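Local coordinates for protein beta-phosphoglucomutase (Bacteroides vulgatus, PDB 3DV9) that probably interconverts beta-glucose 1-phosphate and glucose 6-phosphate, as a putative magnesium-dependent beta-phosphoglucomutase of the haloacid dehalogenase superfamily, at residues K6-N11 / G202-A207; A25-M30 / E169-A174; E115-I120 / G148-N153; M128-S133 / Y163-P168. All blocks are in the same frame, centred on the assembly; numbering follows the deposited sequence.

Interaction 1 (K6-N11 / G202-A207)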
# COMPACT_ATOMS: atom_id res chain seq x y z
N LYS A 6 8.32 16.00 -14.04
CA LYS A 6 7.54 16.47 -15.20
C LYS A 6 7.38 15.35 -16.23
O LYS A 6 6.29 15.19 -16.80
CB LYS A 6 8.26 17.67 -15.83
CG LYS A 6 8.16 18.98 -15.02
CD LYS A 6 6.69 19.39 -14.81
CE LYS A 6 6.57 20.82 -14.31
NZ LYS A 6 5.15 21.11 -13.95
N GLU A 7 8.46 14.63 -16.54
CA GLU A 7 8.39 13.51 -17.51
C GLU A 7 7.34 12.49 -17.04
O GLU A 7 6.42 12.14 -17.80
CB GLU A 7 9.75 12.83 -17.68
CG GLU A 7 9.72 11.61 -18.57
CD GLU A 7 10.93 10.68 -18.43
OE1 GLU A 7 11.54 10.54 -17.32
OE2 GLU A 7 11.27 10.08 -19.49
N ALA A 8 7.43 12.06 -15.78
CA ALA A 8 6.48 11.10 -15.24
C ALA A 8 5.07 11.68 -15.31
O ALA A 8 4.16 11.00 -15.76
CB ALA A 8 6.84 10.76 -13.78
N ILE A 9 4.90 12.92 -14.87
CA ILE A 9 3.59 13.55 -14.87
C ILE A 9 3.01 13.60 -16.28
O ILE A 9 1.87 13.21 -16.50
CB ILE A 9 3.62 14.93 -14.18
CG1 ILE A 9 3.91 14.75 -12.67
CG2 ILE A 9 2.28 15.69 -14.34
CD1 ILE A 9 4.46 16.00 -12.05
N ASN A 10 3.81 14.11 -17.22
CA ASN A 10 3.31 14.29 -18.58
C ASN A 10 3.00 12.99 -19.28
O ASN A 10 2.03 12.91 -20.04
CB ASN A 10 4.24 15.19 -19.39
CG ASN A 10 4.12 16.63 -18.96
OD1 ASN A 10 3.00 17.14 -18.73
ND2 ASN A 10 5.26 17.30 -18.81
N ASN A 11 3.81 11.96 -19.04
CA ASN A 11 3.49 10.60 -19.55
C ASN A 11 2.14 10.05 -19.03
O ASN A 11 1.32 9.52 -19.82
CB ASN A 11 4.63 9.63 -19.23
CG ASN A 11 5.86 9.84 -20.16
OD1 ASN A 11 5.72 10.40 -21.26
ND2 ASN A 11 7.04 9.40 -19.73
N GLY A 202 -5.93 3.66 -12.26
CA GLY A 202 -5.63 4.82 -13.08
C GLY A 202 -5.21 6.08 -12.34
O GLY A 202 -5.38 7.20 -12.86
N ILE A 203 -4.58 5.88 -11.17
CA ILE A 203 -4.09 7.00 -10.34
C ILE A 203 -2.58 7.00 -10.44
O ILE A 203 -1.96 5.94 -10.47
CB ILE A 203 -4.45 6.79 -8.85
CG1 ILE A 203 -5.97 6.48 -8.69
CG2 ILE A 203 -3.93 7.98 -7.94
CD1 ILE A 203 -6.32 5.84 -7.32
N PHE A 204 -2.01 8.19 -10.50
CA PHE A 204 -0.58 8.39 -10.53
C PHE A 204 -0.00 7.68 -9.30
O PHE A 204 -0.40 7.94 -8.18
CB PHE A 204 -0.25 9.89 -10.57
CG PHE A 204 1.22 10.17 -10.73
CD1 PHE A 204 1.74 10.50 -12.00
CD2 PHE A 204 2.08 10.18 -9.61
CE1 PHE A 204 3.09 10.76 -12.17
CE2 PHE A 204 3.44 10.46 -9.78
CZ PHE A 204 3.94 10.78 -11.06
N THR A 205 0.90 6.73 -9.55
CA THR A 205 1.32 5.79 -8.52
C THR A 205 2.80 5.95 -8.23
O THR A 205 3.64 5.84 -9.15
CB THR A 205 0.89 4.30 -8.85
OG1 THR A 205 -0.54 4.21 -8.83
CG2 THR A 205 1.49 3.29 -7.82
N ILE A 206 3.13 6.19 -6.96
CA ILE A 206 4.52 6.37 -6.54
C ILE A 206 4.95 5.17 -5.72
O ILE A 206 4.34 4.82 -4.67
CB ILE A 206 4.71 7.70 -5.73
CG1 ILE A 206 4.43 8.93 -6.60
CG2 ILE A 206 6.13 7.74 -5.03
CD1 ILE A 206 4.21 10.18 -5.74
N ALA A 207 6.02 4.50 -6.17
CA ALA A 207 6.60 3.42 -5.38
C ALA A 207 7.67 3.98 -4.43
O ALA A 207 8.45 4.84 -4.79
CB ALA A 207 7.26 2.34 -6.26
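F204 meets A8 and I9 with the rim of its ring, and the contact illustrates how one aromatic side chain can span the gap between a sheet and a helix. The apolar part comes first: F204 CZ lies 4.0 Å from the methyl carbon of A8, CB, and F204 CE1 is 4.1 Å from I9 CG1. The ring is thrown out from the strand by chi1 of -175°, which sets CG opposite the backbone N, and the phenylalanine crosses the isoleucine at about a right angle. A second part involves the main chain of the helix. The peptide joining A8 to I9 lies at the ring edge, with A8 O 3.8 Å from F204 CE1.

Side-chain hydrogen bonds belong to the flanks. T205 OG1 donates to I203 O over 2.8 Å, from above the carbonyl plane, and so ties together the residues on either side of F204. The glycine G202, ending the preceding helix in a Schellman motif, offers its carbonyl to the hydroxyl of Y12. K6 NZ bonds A243 O, while L225 touches both A8 and F204. Chemically, then, the side chains that touch contribute apolar surface, and the side-chain hydrogen bonds named come from neighbouring residues.

Interaction 2 (A25-M30 / E169-A174). With MG (magnesium ion), chain B; PO4 (phosphate ion), chain C.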
# COMPACT_ATOMS: atom_id res chain seq x y z
N ALA A 25 -5.83 14.79 -2.92
CA ALA A 25 -5.76 13.67 -1.98
C ALA A 25 -4.48 12.87 -2.19
O ALA A 25 -3.97 12.75 -3.31
CB ALA A 25 -7.01 12.73 -2.21
N VAL A 26 -4.01 12.25 -1.11
CA VAL A 26 -2.83 11.37 -1.17
C VAL A 26 -3.21 10.09 -0.42
O VAL A 26 -3.51 10.12 0.78
CB VAL A 26 -1.52 12.00 -0.60
CG1 VAL A 26 -0.29 11.06 -0.88
CG2 VAL A 26 -1.25 13.40 -1.20
N LEU A 27 -3.23 8.99 -1.18
CA LEU A 27 -3.71 7.69 -0.71
C LEU A 27 -2.53 6.86 -0.32
O LEU A 27 -1.75 6.43 -1.18
CB LEU A 27 -4.48 6.96 -1.85
CG LEU A 27 -5.92 7.42 -2.07
CD1 LEU A 27 -6.24 8.84 -1.71
CD2 LEU A 27 -6.45 7.00 -3.48
N PHE A 28 -2.36 6.64 0.98
CA PHE A 28 -1.20 5.88 1.50
C PHE A 28 -1.51 4.44 1.79
O PHE A 28 -2.41 4.10 2.59
CB PHE A 28 -0.72 6.49 2.81
CG PHE A 28 -0.03 7.79 2.65
CD1 PHE A 28 1.38 7.82 2.59
CD2 PHE A 28 -0.74 8.98 2.56
CE1 PHE A 28 2.07 9.04 2.44
CE2 PHE A 28 -0.06 10.22 2.40
CZ PHE A 28 1.34 10.24 2.37
N ASP A 29 -0.69 3.56 1.21
CA ASP A 29 -0.67 2.24 1.77
C ASP A 29 -0.23 2.26 3.27
O ASP A 29 0.47 3.20 3.71
CB ASP A 29 0.30 1.39 0.95
CG ASP A 29 0.41 0.01 1.47
OD1 ASP A 29 -0.66 -0.62 1.65
OD2 ASP A 29 1.55 -0.42 1.73
N MSE A 30 -0.64 1.27 4.07
CA MSE A 30 -0.19 1.26 5.48
C MSE A 30 1.13 0.49 5.76
O MSE A 30 2.13 1.06 6.17
CB MSE A 30 -1.30 0.75 6.41
CG MSE A 30 -0.89 0.96 7.88
SE MSE A 30 -2.28 0.40 9.08
CE MSE A 30 -2.14 -1.54 8.75
N GLU A 169 -9.76 -2.39 -6.73
CA GLU A 169 -10.89 -2.10 -5.81
C GLU A 169 -10.57 -1.22 -4.58
O GLU A 169 -11.27 -0.26 -4.36
CB GLU A 169 -11.67 -3.38 -5.42
CG GLU A 169 -12.96 -3.13 -4.60
CD GLU A 169 -14.03 -2.40 -5.39
OE1 GLU A 169 -13.87 -2.23 -6.63
OE2 GLU A 169 -15.02 -1.96 -4.77
N PRO A 170 -9.54 -1.56 -3.79
CA PRO A 170 -9.24 -0.73 -2.61
C PRO A 170 -9.04 0.76 -2.96
O PRO A 170 -9.50 1.68 -2.23
CB PRO A 170 -7.93 -1.36 -2.06
CG PRO A 170 -7.91 -2.71 -2.57
CD PRO A 170 -8.61 -2.72 -3.90
N TYR A 171 -8.28 1.02 -4.03
CA TYR A 171 -8.02 2.40 -4.45
C TYR A 171 -9.24 3.06 -5.08
O TYR A 171 -9.51 4.22 -4.84
CB TYR A 171 -6.77 2.48 -5.37
CG TYR A 171 -5.55 2.24 -4.55
CD1 TYR A 171 -5.18 3.14 -3.54
CD2 TYR A 171 -4.76 1.09 -4.72
CE1 TYR A 171 -4.07 2.90 -2.72
CE2 TYR A 171 -3.59 0.86 -3.89
CZ TYR A 171 -3.30 1.78 -2.91
OH TYR A 171 -2.23 1.60 -2.08
N LEU A 172 -9.98 2.32 -5.89
CA LEU A 172 -11.25 2.85 -6.42
C LEU A 172 -12.20 3.23 -5.28
O LEU A 172 -12.94 4.25 -5.37
CB LEU A 172 -11.89 1.82 -7.36
CG LEU A 172 -11.13 1.52 -8.66
CD1 LEU A 172 -11.69 0.27 -9.37
CD2 LEU A 172 -11.02 2.73 -9.58
N MSE A 173 -12.22 2.39 -4.24
CA MSE A 173 -13.12 2.63 -3.07
C MSE A 173 -12.64 3.89 -2.35
O MSE A 173 -13.46 4.70 -1.87
CB MSE A 173 -13.16 1.45 -2.13
CG MSE A 173 -14.01 1.66 -0.84
SE MSE A 173 -15.89 1.91 -1.34
CE MSE A 173 -16.23 0.01 -1.76
N ALA A 174 -11.32 4.04 -2.26
CA ALA A 174 -10.74 5.27 -1.69
C ALA A 174 -11.22 6.52 -2.46
O ALA A 174 -11.64 7.47 -1.83
CB ALA A 174 -9.21 5.23 -1.64
MG MG B . 2.58 -2.30 1.80
P PO4 C . -0.54 -3.29 2.98
O1 PO4 C . -0.96 -2.09 3.81
O2 PO4 C . 0.91 -3.20 2.60
O3 PO4 C . -1.40 -3.40 1.72
O4 PO4 C . -0.76 -4.60 3.74
O HOH W 1 0.84 -3.45 2.10
O HOH W 2 1.57 -2.73 -0.33
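D29 turns two faces to its surroundings: its methylene CB lies 4.0 Å from the hydroxyl oxygen of Y171, while its carboxylate holds a metal. CG stands anti to the backbone N (chi1 179°), which turns the carboxylate to the metal. There D29 OD2 binds magnesium at 2.1 Å, with D31, E65 and N190 completing the protein ligands, and OD1 forms a salt bridge with K165. One further coordination position is modelled both as O2 of a phosphate ion, probably from the crystallisation liquor, and as a water, so the phosphate ligand is doubtful. The very close approach of phosphate and D29 OD1 is of doubtful meaning too, and the bond from M30 N to phosphate O1 is weak. D29 heads a DxDx(T/V) pattern, so it is probably the nucleophile, as in other members of the superfamily. Y171 OH, for its part, bonds to E189.

Behind the site the contact becomes plain apolar packing. L27 CD2 touches both A174 CB, 3.8 Å away, and Y171 CD1, at the ring edge, 4.1 Å away. The leucine and tyrosine side chains run antiparallel past one another.

Strand 25-29 runs between strands 126-130 and 185-189. Its axis and that of helix segment 169-174 come within 10.2 Å, their directions 147° apart. P170, Y171 and A174 also touch V130, and Y171 reaches V187, so the helix covers three strands; helix 113-122 packs against V26 and F28 on the other face.

Interaction 3 (E115-I120 / G148-N153)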
# COMPACT_ATOMS: atom_id res chain seq x y z
N GLU A 115 6.30 13.29 9.16
CA GLU A 115 6.66 14.57 8.60
C GLU A 115 5.95 14.84 7.27
O GLU A 115 5.42 15.94 7.04
CB GLU A 115 8.15 14.69 8.42
CG GLU A 115 8.53 16.09 7.88
CD GLU A 115 10.04 16.29 7.86
OE1 GLU A 115 10.78 15.47 8.46
OE2 GLU A 115 10.50 17.27 7.25
N VAL A 116 5.97 13.89 6.34
CA VAL A 116 5.29 14.13 5.06
C VAL A 116 3.76 14.28 5.20
O VAL A 116 3.18 15.13 4.52
CB VAL A 116 5.72 13.12 3.95
CG1 VAL A 116 4.97 11.75 4.10
CG2 VAL A 116 5.53 13.75 2.58
N LEU A 117 3.14 13.53 6.10
CA LEU A 117 1.69 13.62 6.35
C LEU A 117 1.34 15.00 6.90
O LEU A 117 0.32 15.59 6.55
CB LEU A 117 1.24 12.54 7.33
CG LEU A 117 1.19 11.16 6.66
CD1 LEU A 117 1.13 10.03 7.72
CD2 LEU A 117 0.03 11.11 5.63
N THR A 118 2.21 15.54 7.75
CA THR A 118 1.94 16.88 8.33
C THR A 118 2.02 17.96 7.24
O THR A 118 1.24 18.92 7.28
CB THR A 118 2.86 17.19 9.55
OG1 THR A 118 4.21 17.40 9.11
CG2 THR A 118 2.83 16.06 10.55
N LYS A 119 2.93 17.77 6.27
CA LYS A 119 3.08 18.75 5.17
C LYS A 119 1.81 18.67 4.32
O LYS A 119 1.23 19.70 3.95
CB LYS A 119 4.25 18.35 4.26
CG LYS A 119 5.62 18.61 4.87
CD LYS A 119 6.67 18.09 3.92
CE LYS A 119 8.02 18.16 4.54
NZ LYS A 119 9.07 17.57 3.61
N ILE A 120 1.39 17.44 4.05
CA ILE A 120 0.21 17.18 3.17
C ILE A 120 -1.05 17.77 3.82
O ILE A 120 -1.83 18.47 3.16
CB ILE A 120 0.05 15.64 2.86
CG1 ILE A 120 1.18 15.22 1.90
CG2 ILE A 120 -1.32 15.30 2.22
CD1 ILE A 120 1.46 13.67 1.83
N GLY A 148 -4.49 13.23 14.41
CA GLY A 148 -5.38 14.07 13.62
C GLY A 148 -5.18 14.04 12.11
O GLY A 148 -5.76 14.88 11.40
N ILE A 149 -4.39 13.09 11.62
CA ILE A 149 -4.06 13.04 10.18
C ILE A 149 -5.16 12.31 9.41
O ILE A 149 -5.62 12.80 8.38
CB ILE A 149 -2.67 12.38 9.91
CG1 ILE A 149 -1.55 13.17 10.63
CG2 ILE A 149 -2.44 12.12 8.35
CD1 ILE A 149 -1.39 14.60 10.15
N PHE A 150 -5.58 11.13 9.90
CA PHE A 150 -6.53 10.29 9.17
C PHE A 150 -7.91 10.31 9.78
O PHE A 150 -8.06 10.52 10.98
CB PHE A 150 -6.05 8.84 9.08
CG PHE A 150 -4.72 8.71 8.41
CD1 PHE A 150 -4.61 8.92 7.02
CD2 PHE A 150 -3.58 8.45 9.16
CE1 PHE A 150 -3.38 8.82 6.37
CE2 PHE A 150 -2.34 8.35 8.55
CZ PHE A 150 -2.23 8.53 7.16
N GLN A 151 -8.91 10.07 8.92
CA GLN A 151 -10.34 10.07 9.28
C GLN A 151 -10.98 8.71 8.95
O GLN A 151 -10.69 8.14 7.91
CB GLN A 151 -11.06 11.17 8.48
CG GLN A 151 -11.04 12.58 9.07
CD GLN A 151 -12.25 13.43 8.65
OE1 GLN A 151 -12.13 14.35 7.83
NE2 GLN A 151 -13.42 13.13 9.22
N ALA A 152 -11.88 8.20 9.82
CA ALA A 152 -12.59 6.91 9.61
C ALA A 152 -13.40 6.81 8.34
O ALA A 152 -13.52 5.73 7.72
CB ALA A 152 -13.51 6.63 10.80
N ASN A 153 -14.04 7.91 7.97
CA ASN A 153 -14.80 7.89 6.74
C ASN A 153 -13.86 7.91 5.53
O ASN A 153 -14.30 7.67 4.40
CB ASN A 153 -15.84 9.03 6.73
CG ASN A 153 -15.21 10.39 6.94
OD1 ASN A 153 -14.59 10.65 7.99
ND2 ASN A 153 -15.40 11.28 5.94
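L117 meets two consecutive residues of the loop, I149 and F150: both of its methyls reach F150 CZ, and CD2 also meets I149 CG2. L117 CD2 and CB each lie 3.8 Å from that same I149 CG2, so the isoleucine branch is held against both the root and the end of the leucine. CD1 of L117 approaches the far end of the phenylalanine, 3.7 Å from F150 CZ, and the two side chains meet at about a right angle. Farther out on the helix surface, I149 CD1 comes 4.1 Å from L117 O.

The next layer explains why these groups are in place. In I149, chi1 of -60° puts CG1 beside the backbone N and leaves CG2 anti to it, and from there CG2 sits 3.6 Å above the plane of the F150 ring, over its centre. One methyl thus packs at once on the leucine and on an aromatic face, joining the two loop side chains in one packed group. An alanine in place of L117 would probably open a gap beside F150 CZ and leave I149 CG2 touching only the CB of the helix residue, so that the ring could shift. The loop backbone is fixed from the helix as well, since the carbonyls of G148 and I149 both accept from K121 NZ.

P127, at the start of strand 126-130, touches L117, I149 and F150 alike, while V129 of that strand meets F150. Helix 113-122 reaches strand 25-29 through L117 and I120, which meet F28, and its V116 and I120 rest on W237 of helix 230-244. The loop 148-153 packs against helix 113-122 and strand 126-130 before the chain enters strand 155-156.

Interaction 4 (M128-S133 / Y163-P168). With PO4 (phosphate ion), chain C.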
# COMPACT_ATOMS: atom_id res chain seq x y z
N MSE A 128 -5.38 9.71 3.00
CA MSE A 128 -6.24 8.54 3.22
C MSE A 128 -5.33 7.34 3.42
O MSE A 128 -4.20 7.33 2.93
CB MSE A 128 -7.20 8.29 2.03
CG MSE A 128 -8.04 9.52 1.64
SE MSE A 128 -9.36 9.05 0.26
CE MSE A 128 -10.38 7.75 1.30
N VAL A 129 -5.83 6.36 4.15
CA VAL A 129 -5.12 5.07 4.30
C VAL A 129 -5.86 4.01 3.53
O VAL A 129 -7.09 3.93 3.61
CB VAL A 129 -5.02 4.62 5.77
CG1 VAL A 129 -4.23 3.30 5.86
CG2 VAL A 129 -4.35 5.66 6.57
N VAL A 130 -5.12 3.19 2.77
CA VAL A 130 -5.68 2.08 1.97
C VAL A 130 -4.89 0.79 2.23
O VAL A 130 -3.74 0.64 1.77
CB VAL A 130 -5.65 2.39 0.48
CG1 VAL A 130 -6.27 1.19 -0.31
CG2 VAL A 130 -6.33 3.72 0.18
N THR A 131 -5.51 -0.16 2.92
CA THR A 131 -4.73 -1.32 3.40
C THR A 131 -5.47 -2.61 3.19
O THR A 131 -6.70 -2.64 3.28
CB THR A 131 -4.28 -1.13 4.88
OG1 THR A 131 -3.51 -2.27 5.29
CG2 THR A 131 -5.49 -0.97 5.80
N GLY A 132 -4.70 -3.63 2.82
CA GLY A 132 -5.19 -4.99 2.69
C GLY A 132 -5.14 -5.64 4.05
O GLY A 132 -5.49 -6.81 4.20
N SER A 133 -4.71 -4.85 5.05
CA SER A 133 -4.61 -5.34 6.42
C SER A 133 -6.00 -5.45 7.04
O SER A 133 -6.87 -4.62 6.77
CB SER A 133 -3.75 -4.41 7.28
OG SER A 133 -3.19 -5.10 8.38
N TYR A 163 -12.52 -7.48 -2.92
CA TYR A 163 -11.29 -7.90 -3.58
C TYR A 163 -10.15 -6.98 -3.17
O TYR A 163 -10.34 -5.76 -3.14
CB TYR A 163 -11.48 -7.89 -5.11
CG TYR A 163 -12.60 -8.81 -5.60
CD1 TYR A 163 -12.37 -10.18 -5.78
CD2 TYR A 163 -13.87 -8.31 -5.89
CE1 TYR A 163 -13.39 -11.03 -6.23
CE2 TYR A 163 -14.90 -9.15 -6.34
CZ TYR A 163 -14.65 -10.52 -6.51
OH TYR A 163 -15.67 -11.36 -6.95
N GLY A 164 -9.00 -7.56 -2.83
CA GLY A 164 -7.80 -6.79 -2.47
C GLY A 164 -6.75 -6.63 -3.57
O GLY A 164 -6.92 -7.09 -4.69
N LYS A 165 -5.66 -5.94 -3.25
CA LYS A 165 -4.54 -5.83 -4.17
C LYS A 165 -4.20 -7.23 -4.69
O LYS A 165 -4.24 -8.19 -3.91
CB LYS A 165 -3.39 -5.12 -3.44
CG LYS A 165 -3.77 -3.67 -3.01
CD LYS A 165 -2.90 -3.22 -1.78
CE LYS A 165 -3.50 -1.97 -1.14
NZ LYS A 165 -2.58 -1.30 -0.15
N PRO A 166 -3.89 -7.38 -6.01
CA PRO A 166 -3.64 -6.30 -6.97
C PRO A 166 -4.91 -5.80 -7.69
O PRO A 166 -4.81 -5.03 -8.60
CB PRO A 166 -2.71 -6.97 -7.98
CG PRO A 166 -3.23 -8.39 -8.04
CD PRO A 166 -3.69 -8.71 -6.64
N ASN A 167 -6.09 -6.24 -7.25
CA ASN A 167 -7.33 -5.67 -7.80
C ASN A 167 -7.33 -4.16 -7.46
O ASN A 167 -6.89 -3.80 -6.34
CB ASN A 167 -8.54 -6.37 -7.18
CG ASN A 167 -9.86 -6.07 -7.93
OD1 ASN A 167 -10.29 -4.91 -8.00
ND2 ASN A 167 -10.53 -7.13 -8.43
N PRO A 168 -7.74 -3.29 -8.42
CA PRO A 168 -7.79 -1.85 -8.13
C PRO A 168 -8.86 -1.45 -7.11
O PRO A 168 -8.83 -0.33 -6.66
CB PRO A 168 -8.13 -1.22 -9.49
CG PRO A 168 -8.79 -2.27 -10.24
CD PRO A 168 -8.09 -3.55 -9.83
P PO4 C . -0.54 -3.29 2.98
O1 PO4 C . -0.96 -2.09 3.81
O2 PO4 C . 0.91 -3.20 2.60
O3 PO4 C . -1.40 -3.40 1.72
O4 PO4 C . -0.76 -4.60 3.74
O HOH W 3 -2.30 -3.44 1.82
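K165 reaches V130 O because its CG lies anti to the carbonyl carbon (chi1 -63°) and the chain beyond is fully extended, carrying the ammonium across to the strand end. T131 prepares the other side: OG1 anti to the backbone N (chi1 -179°) can accept from S133 N at 2.9 Å, an ST turn that bends the loop just after the strand.

K165 NZ then donates to V130 O over 3.0 Å, from a position 41° above the carbonyl plane, and it forms salt bridges with D29 and E189. A phosphate ion offers it an alternative partner, O3, but this bond is doubtful, because O3 shares its place with a water that also accepts from K165 NZ and G132 N. The bond from G132 N to O3 is weak and equally doubtful. T131 OG1 lies 3.0 Å from phosphate O1.

A methionine in place of K165 would probably leave D29 and E189 without their positive mate and V130 O without this donor. A cis peptide joins K165 to P166, and N167 caps E169 N as the following helix begins.

A threonine just after the strand beside that of the metal-binding aspartate, with a lysine from a separate loop converging on the same anion position, is consistent with the phosphoryl-binding site of haloacid dehalogenase-like enzymes.

In the fold
From the N terminus, helix 2-16 leads into strand 25-29. Interaction 1 closes the longest loop, joining that first helix to strand 204-208, and encloses the other three. Interaction 2 closes a shorter one within it, returning helix 169-178 to strand 25-29, and encloses interactions 3 and 4. Those two close short loops that cross, their segments alternating along the chain, and meet where F150 packs on V129. Interactions 2 and 4 share the phosphate position and neighbouring strands of the parallel sheet. I203 packs on L27 and Y171, linking interactions 1 and 2, while F28 and V26 connect interaction 2 with the helix of interaction 3 across the sheet.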